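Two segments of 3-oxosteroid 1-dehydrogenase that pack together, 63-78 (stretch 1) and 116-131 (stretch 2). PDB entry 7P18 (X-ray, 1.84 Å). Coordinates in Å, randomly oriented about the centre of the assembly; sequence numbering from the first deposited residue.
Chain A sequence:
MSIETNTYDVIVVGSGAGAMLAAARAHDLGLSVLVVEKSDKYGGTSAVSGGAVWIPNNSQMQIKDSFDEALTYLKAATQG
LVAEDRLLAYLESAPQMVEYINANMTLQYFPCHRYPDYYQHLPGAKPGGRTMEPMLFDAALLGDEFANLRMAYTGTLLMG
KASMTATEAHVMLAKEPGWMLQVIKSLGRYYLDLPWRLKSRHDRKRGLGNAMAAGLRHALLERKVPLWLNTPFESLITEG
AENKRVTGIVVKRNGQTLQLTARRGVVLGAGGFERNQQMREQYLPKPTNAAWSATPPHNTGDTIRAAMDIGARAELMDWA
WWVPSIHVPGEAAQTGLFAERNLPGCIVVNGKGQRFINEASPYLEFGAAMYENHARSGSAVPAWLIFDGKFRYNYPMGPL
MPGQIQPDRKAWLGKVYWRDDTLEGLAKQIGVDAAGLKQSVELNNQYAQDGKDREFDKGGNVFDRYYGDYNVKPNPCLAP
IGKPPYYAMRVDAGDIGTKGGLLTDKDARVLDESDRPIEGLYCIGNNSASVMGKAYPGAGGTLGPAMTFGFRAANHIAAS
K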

# COMPACT_ATOMS: atom_id res chain seq x y z
N ILE A 63 -21.38 -10.98 6.39
CA ILE A 63 -22.54 -10.12 6.06
C ILE A 63 -22.86 -10.26 4.57
O ILE A 63 -22.01 -10.74 3.78
CB ILE A 63 -22.30 -8.67 6.49
CG1 ILE A 63 -21.08 -8.05 5.78
CG2 ILE A 63 -22.19 -8.59 8.01
CD1 ILE A 63 -21.00 -6.56 5.96
N LYS A 64 -24.03 -9.82 4.17
CA LYS A 64 -24.43 -10.02 2.76
C LYS A 64 -23.86 -8.88 1.90
O LYS A 64 -23.81 -7.72 2.34
CB LYS A 64 -25.94 -10.21 2.58
CG LYS A 64 -26.31 -11.30 1.55
CD LYS A 64 -25.81 -12.72 1.89
CE LYS A 64 -25.88 -13.66 0.70
NZ LYS A 64 -25.66 -15.09 1.12
N ASP A 65 -23.48 -9.24 0.69
CA ASP A 65 -22.91 -8.33 -0.33
C ASP A 65 -23.41 -8.81 -1.69
O ASP A 65 -24.08 -9.87 -1.79
CB ASP A 65 -21.38 -8.35 -0.24
CG ASP A 65 -20.71 -7.13 -0.85
OD1 ASP A 65 -21.43 -6.22 -1.31
OD2 ASP A 65 -19.45 -7.13 -0.90
N SER A 66 -23.13 -8.04 -2.73
CA SER A 66 -23.58 -8.37 -4.09
C SER A 66 -22.76 -7.62 -5.10
O SER A 66 -22.27 -6.52 -4.79
CB SER A 66 -25.06 -8.06 -4.28
OG SER A 66 -25.36 -6.70 -4.14
N PHE A 67 -22.69 -8.20 -6.28
CA PHE A 67 -22.08 -7.60 -7.47
C PHE A 67 -22.67 -6.20 -7.69
O PHE A 67 -21.91 -5.22 -7.92
CB PHE A 67 -22.32 -8.53 -8.67
CG PHE A 67 -21.69 -8.04 -9.95
CD1 PHE A 67 -22.36 -7.16 -10.77
CD2 PHE A 67 -20.44 -8.49 -10.32
CE1 PHE A 67 -21.80 -6.74 -11.97
CE2 PHE A 67 -19.86 -8.05 -11.50
CZ PHE A 67 -20.55 -7.19 -12.33
N ASP A 68 -23.99 -6.08 -7.67
CA ASP A 68 -24.62 -4.77 -8.02
C ASP A 68 -24.31 -3.70 -6.96
O ASP A 68 -24.09 -2.53 -7.34
CB ASP A 68 -26.13 -4.90 -8.21
CG ASP A 68 -26.72 -3.70 -8.92
OD1 ASP A 68 -26.25 -3.38 -10.03
OD2 ASP A 68 -27.55 -3.04 -8.29
N GLU A 69 -24.29 -4.04 -5.67
CA GLU A 69 -23.91 -3.05 -4.62
C GLU A 69 -22.45 -2.59 -4.84
O GLU A 69 -22.19 -1.36 -4.72
CB GLU A 69 -24.09 -3.64 -3.22
CG GLU A 69 -25.54 -3.72 -2.76
CD GLU A 69 -25.66 -4.62 -1.57
OE1 GLU A 69 -25.44 -5.85 -1.74
OE2 GLU A 69 -25.88 -4.09 -0.46
N ALA A 70 -21.54 -3.53 -5.11
CA ALA A 70 -20.11 -3.26 -5.33
C ALA A 70 -19.94 -2.38 -6.57
O ALA A 70 -19.06 -1.48 -6.57
CB ALA A 70 -19.33 -4.54 -5.40
N LEU A 71 -20.73 -2.61 -7.60
CA LEU A 71 -20.65 -1.78 -8.83
C LEU A 71 -21.16 -0.38 -8.51
O LEU A 71 -20.54 0.60 -8.97
CB LEU A 71 -21.45 -2.42 -9.99
CG LEU A 71 -21.44 -1.61 -11.29
CD1 LEU A 71 -20.03 -1.51 -11.86
CD2 LEU A 71 -22.39 -2.20 -12.31
N THR A 72 -22.25 -0.23 -7.76
CA THR A 72 -22.77 1.08 -7.33
C THR A 72 -21.65 1.87 -6.64
O THR A 72 -21.40 3.04 -6.98
CB THR A 72 -24.02 0.89 -6.48
OG1 THR A 72 -25.05 0.40 -7.35
CG2 THR A 72 -24.45 2.17 -5.81
N TYR A 73 -21.02 1.24 -5.67
CA TYR A 73 -19.89 1.82 -4.90
C TYR A 73 -18.74 2.22 -5.84
O TYR A 73 -18.29 3.37 -5.72
CB TYR A 73 -19.46 0.85 -3.83
CG TYR A 73 -18.43 1.37 -2.87
CD1 TYR A 73 -18.78 2.26 -1.87
CD2 TYR A 73 -17.12 0.93 -2.92
CE1 TYR A 73 -17.85 2.72 -0.94
CE2 TYR A 73 -16.19 1.38 -2.00
CZ TYR A 73 -16.55 2.24 -0.98
OH TYR A 73 -15.62 2.69 -0.06
N LEU A 74 -18.27 1.34 -6.71
CA LEU A 74 -17.14 1.67 -7.62
C LEU A 74 -17.53 2.76 -8.62
O LEU A 74 -16.69 3.62 -8.92
CB LEU A 74 -16.60 0.41 -8.30
CG LEU A 74 -15.81 -0.52 -7.39
CD1 LEU A 74 -15.23 -1.64 -8.21
CD2 LEU A 74 -14.72 0.28 -6.66
N LYS A 75 -18.76 2.77 -9.14
CA LYS A 75 -19.17 3.84 -10.08
C LYS A 75 -19.20 5.16 -9.32
O LYS A 75 -18.72 6.16 -9.83
CB LYS A 75 -20.53 3.51 -10.74
CG LYS A 75 -20.43 2.44 -11.80
CD LYS A 75 -21.81 2.07 -12.35
CE LYS A 75 -22.43 3.20 -13.15
NZ LYS A 75 -21.67 3.42 -14.40
N ALA A 76 -19.70 5.17 -8.11
CA ALA A 76 -19.73 6.38 -7.27
C ALA A 76 -18.30 6.84 -6.99
O ALA A 76 -18.04 8.04 -7.07
CB ALA A 76 -20.50 6.13 -6.00
N ALA A 77 -17.38 5.91 -6.71
CA ALA A 77 -16.02 6.29 -6.25
C ALA A 77 -15.19 6.74 -7.45
O ALA A 77 -14.34 7.64 -7.26
CB ALA A 77 -15.38 5.15 -5.52
N THR A 78 -15.40 6.18 -8.64
CA THR A 78 -14.50 6.40 -9.80
C THR A 78 -14.97 7.52 -10.73
O THR A 78 -14.16 7.90 -11.63
CB THR A 78 -14.25 5.11 -10.60
OG1 THR A 78 -15.47 4.57 -11.13
CG2 THR A 78 -13.53 4.07 -9.78
N PRO A 116 -14.02 -1.47 7.89
CA PRO A 116 -15.00 -0.84 7.01
C PRO A 116 -14.40 -0.34 5.70
O PRO A 116 -13.22 0.02 5.67
CB PRO A 116 -15.51 0.37 7.80
CG PRO A 116 -15.02 0.11 9.20
CD PRO A 116 -13.72 -0.62 9.03
N ASP A 117 -15.22 -0.36 4.64
CA ASP A 117 -14.89 0.36 3.38
C ASP A 117 -14.57 1.83 3.71
O ASP A 117 -15.10 2.39 4.68
CB ASP A 117 -16.03 0.25 2.38
CG ASP A 117 -16.19 -1.14 1.80
OD1 ASP A 117 -15.26 -1.98 1.95
OD2 ASP A 117 -17.25 -1.36 1.20
N TYR A 118 -13.73 2.47 2.90
CA TYR A 118 -13.21 3.83 3.24
C TYR A 118 -14.25 4.93 3.06
O TYR A 118 -14.03 6.02 3.57
CB TYR A 118 -11.92 4.08 2.45
CG TYR A 118 -10.71 3.36 3.00
CD1 TYR A 118 -10.78 2.37 3.98
CD2 TYR A 118 -9.45 3.68 2.52
CE1 TYR A 118 -9.65 1.71 4.43
CE2 TYR A 118 -8.32 3.05 2.98
CZ TYR A 118 -8.40 2.08 3.96
OH TYR A 118 -7.25 1.46 4.36
N TYR A 119 -15.27 4.74 2.22
CA TYR A 119 -16.22 5.81 1.86
C TYR A 119 -17.62 5.42 2.34
O TYR A 119 -18.45 4.96 1.55
CB TYR A 119 -16.22 6.09 0.36
CG TYR A 119 -14.88 6.41 -0.27
CD1 TYR A 119 -14.07 7.45 0.19
CD2 TYR A 119 -14.43 5.68 -1.35
CE1 TYR A 119 -12.84 7.71 -0.41
CE2 TYR A 119 -13.21 5.94 -1.95
CZ TYR A 119 -12.44 7.00 -1.52
OH TYR A 119 -11.26 7.23 -2.15
N GLN A 120 -17.86 5.52 3.65
CA GLN A 120 -19.13 5.03 4.23
C GLN A 120 -20.29 5.90 3.72
O GLN A 120 -21.44 5.42 3.75
CB GLN A 120 -19.05 5.05 5.76
CG GLN A 120 -18.14 3.97 6.31
CD GLN A 120 -18.63 2.57 6.04
OE1 GLN A 120 -19.77 2.25 6.33
NE2 GLN A 120 -17.78 1.75 5.42
N HIS A 121 -20.02 7.12 3.26
CA HIS A 121 -21.07 8.03 2.73
C HIS A 121 -21.49 7.64 1.30
O HIS A 121 -22.45 8.24 0.83
CB HIS A 121 -20.57 9.45 2.76
CG HIS A 121 -19.31 9.64 1.98
ND1 HIS A 121 -18.04 9.40 2.54
CD2 HIS A 121 -19.10 9.98 0.69
CE1 HIS A 121 -17.12 9.66 1.63
NE2 HIS A 121 -17.73 9.98 0.48
N LEU A 122 -20.77 6.78 0.60
CA LEU A 122 -21.13 6.42 -0.80
C LEU A 122 -22.13 5.29 -0.81
O LEU A 122 -22.10 4.40 0.04
CB LEU A 122 -19.87 6.07 -1.59
CG LEU A 122 -18.96 7.25 -1.93
CD1 LEU A 122 -17.84 6.78 -2.85
CD2 LEU A 122 -19.72 8.43 -2.56
N PRO A 123 -23.03 5.22 -1.81
CA PRO A 123 -23.96 4.11 -1.88
C PRO A 123 -23.20 2.82 -2.15
O PRO A 123 -22.18 2.88 -2.84
CB PRO A 123 -24.89 4.47 -3.05
CG PRO A 123 -24.01 5.35 -3.91
CD PRO A 123 -23.16 6.15 -2.94
N GLY A 124 -23.67 1.70 -1.58
CA GLY A 124 -23.06 0.39 -1.84
C GLY A 124 -21.85 0.06 -0.96
O GLY A 124 -21.23 -1.00 -1.18
N ALA A 125 -21.53 0.92 -0.01
CA ALA A 125 -20.45 0.74 0.98
C ALA A 125 -20.82 -0.39 1.93
O ALA A 125 -22.01 -0.58 2.17
CB ALA A 125 -20.23 1.99 1.77
N LYS A 126 -19.83 -1.11 2.43
CA LYS A 126 -20.03 -2.15 3.47
C LYS A 126 -19.24 -1.77 4.71
O LYS A 126 -18.20 -1.09 4.66
CB LYS A 126 -19.66 -3.51 2.87
CG LYS A 126 -20.62 -4.00 1.80
CD LYS A 126 -22.02 -4.37 2.35
CE LYS A 126 -23.03 -4.48 1.23
NZ LYS A 126 -24.34 -5.00 1.72
N PRO A 127 -19.75 -2.20 5.89
CA PRO A 127 -19.11 -1.90 7.17
C PRO A 127 -17.97 -2.84 7.58
O PRO A 127 -17.35 -2.62 8.61
CB PRO A 127 -20.31 -2.00 8.13
CG PRO A 127 -21.16 -3.07 7.53
CD PRO A 127 -21.08 -2.84 6.03
N GLY A 128 -17.69 -3.86 6.76
CA GLY A 128 -16.58 -4.80 7.00
C GLY A 128 -16.60 -5.91 5.98
O GLY A 128 -17.56 -6.00 5.22
N GLY A 129 -15.53 -6.68 5.92
CA GLY A 129 -15.58 -8.00 5.29
C GLY A 129 -15.14 -8.01 3.84
O GLY A 129 -14.82 -9.09 3.37
N ARG A 130 -15.12 -6.87 3.12
CA ARG A 130 -14.61 -6.88 1.72
C ARG A 130 -13.08 -6.96 1.71
O ARG A 130 -12.50 -7.69 0.89
CB ARG A 130 -15.09 -5.65 0.94
CG ARG A 130 -16.59 -5.55 0.75
CD ARG A 130 -16.92 -4.40 -0.19
NE ARG A 130 -18.27 -4.49 -0.73
CZ ARG A 130 -19.01 -3.45 -1.14
NH1 ARG A 130 -18.58 -2.19 -1.04
NH2 ARG A 130 -20.18 -3.69 -1.70
N THR A 131 -12.42 -6.24 2.61
CA THR A 131 -10.97 -6.34 2.86
C THR A 131 -10.65 -7.76 3.35
O THR A 131 -11.34 -8.23 4.25
CB THR A 131 -10.50 -5.28 3.86
OG1 THR A 131 -10.69 -3.97 3.32
CG2 THR A 131 -9.05 -5.50 4.22

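The contact between the helix of residues 67-78 and the irregular loop of residues 116-131 is centred on Tyr-73, whose side chain leaves the helix in the t rotamer and inserts among the folds of the loop. Aliphatic groups gather around CE1 of Tyr-73: it lies 3.7 Å from CB of Ala-125 and 4.0 Å from CB of Leu-122, and it is also 4.0 Å from CB of Tyr-119. One helical turn further on, two alanines meet the side chain of Leu-122. Leu-122, in an m,t conformation, places its CD1 4.0 Å from CB of Ala-77 and 4.2 Å from CB of Ala-76, while CB of Ala-76 also meets the ring of Pro-123, 4.1 Å from its CD atom. The same proline receives Thr-72, whose methyl CG2 approaches Pro-123 CB at 3.6 Å. This apolar surface thus follows the helix face carrying Thr-72, Tyr-73, Ala-76 and Ala-77.

The loop presents these groups through two consecutive beta turns, type I from Tyr-119 to Leu-122 and type II from Leu-122 to Ala-125. The second brings the backbones closest, with Glu-69 CA and Gly-124 CA only 4.5 Å apart. Glycine suits this position on two counts: its phi is positive, and a CB here would fall 2.2 Å from Glu-69 O, a clash. Without one, the main chains can approach closely enough for CA-H...O contacts, from Gly-124 CA to Glu-69 O at 3.5 Å and from Tyr-73 CA to Pro-123 O at 3.3 Å.

At the far end of the Tyr-73 ring the chemistry turns polar. The hydroxyl accepts a hydrogen bond from the backbone, with Tyr-119 N 3.1 Å from Tyr-73 OH, so the aromatic side chain is anchored at its tip as well as packed at CE1. Over one face of the ring lies NH1 of Arg-130, but the cation-pi geometry is long, with Arg-130 CZ 5.5 Å from the centroid of the Tyr-73 ring, and can contribute at most a weak attraction.

Arg-130 makes a salt bridge across the contact and hydrogen bonds within the loop. Its guanidinium meets Asp-65 in a two-pronged salt bridge, NH2 to OD1 of Asp-65 at 2.8 Å and NE to OD2 of Asp-65 at 2.9 Å, the latter bond almost linear at 178°. CB of Ala-70 covers one face of the guanidinium. Within the loop, Arg-130 NH1 and NH2 each donate to Gly-124 O at 2.9 Å, so the same side chain ties the glycine turn to the segment before the helix.

Farther out, Lys-126 reaches across to bridge two acceptors: its NZ lies 2.8 Å from Glu-69 OE2, forming a salt bridge, and 2.8 Å from the carbonyl oxygen Lys-64 O. Glu-69 is itself linked to the N-cap, since Ser-66 OG donates to Glu-69 OE1 at 2.5 Å and accepts from Glu-69 N at 3.2 Å. Beyond the lysine, Ile-63 closes the exposed margin, its CD1 3.7 Å from Pro-127 CD.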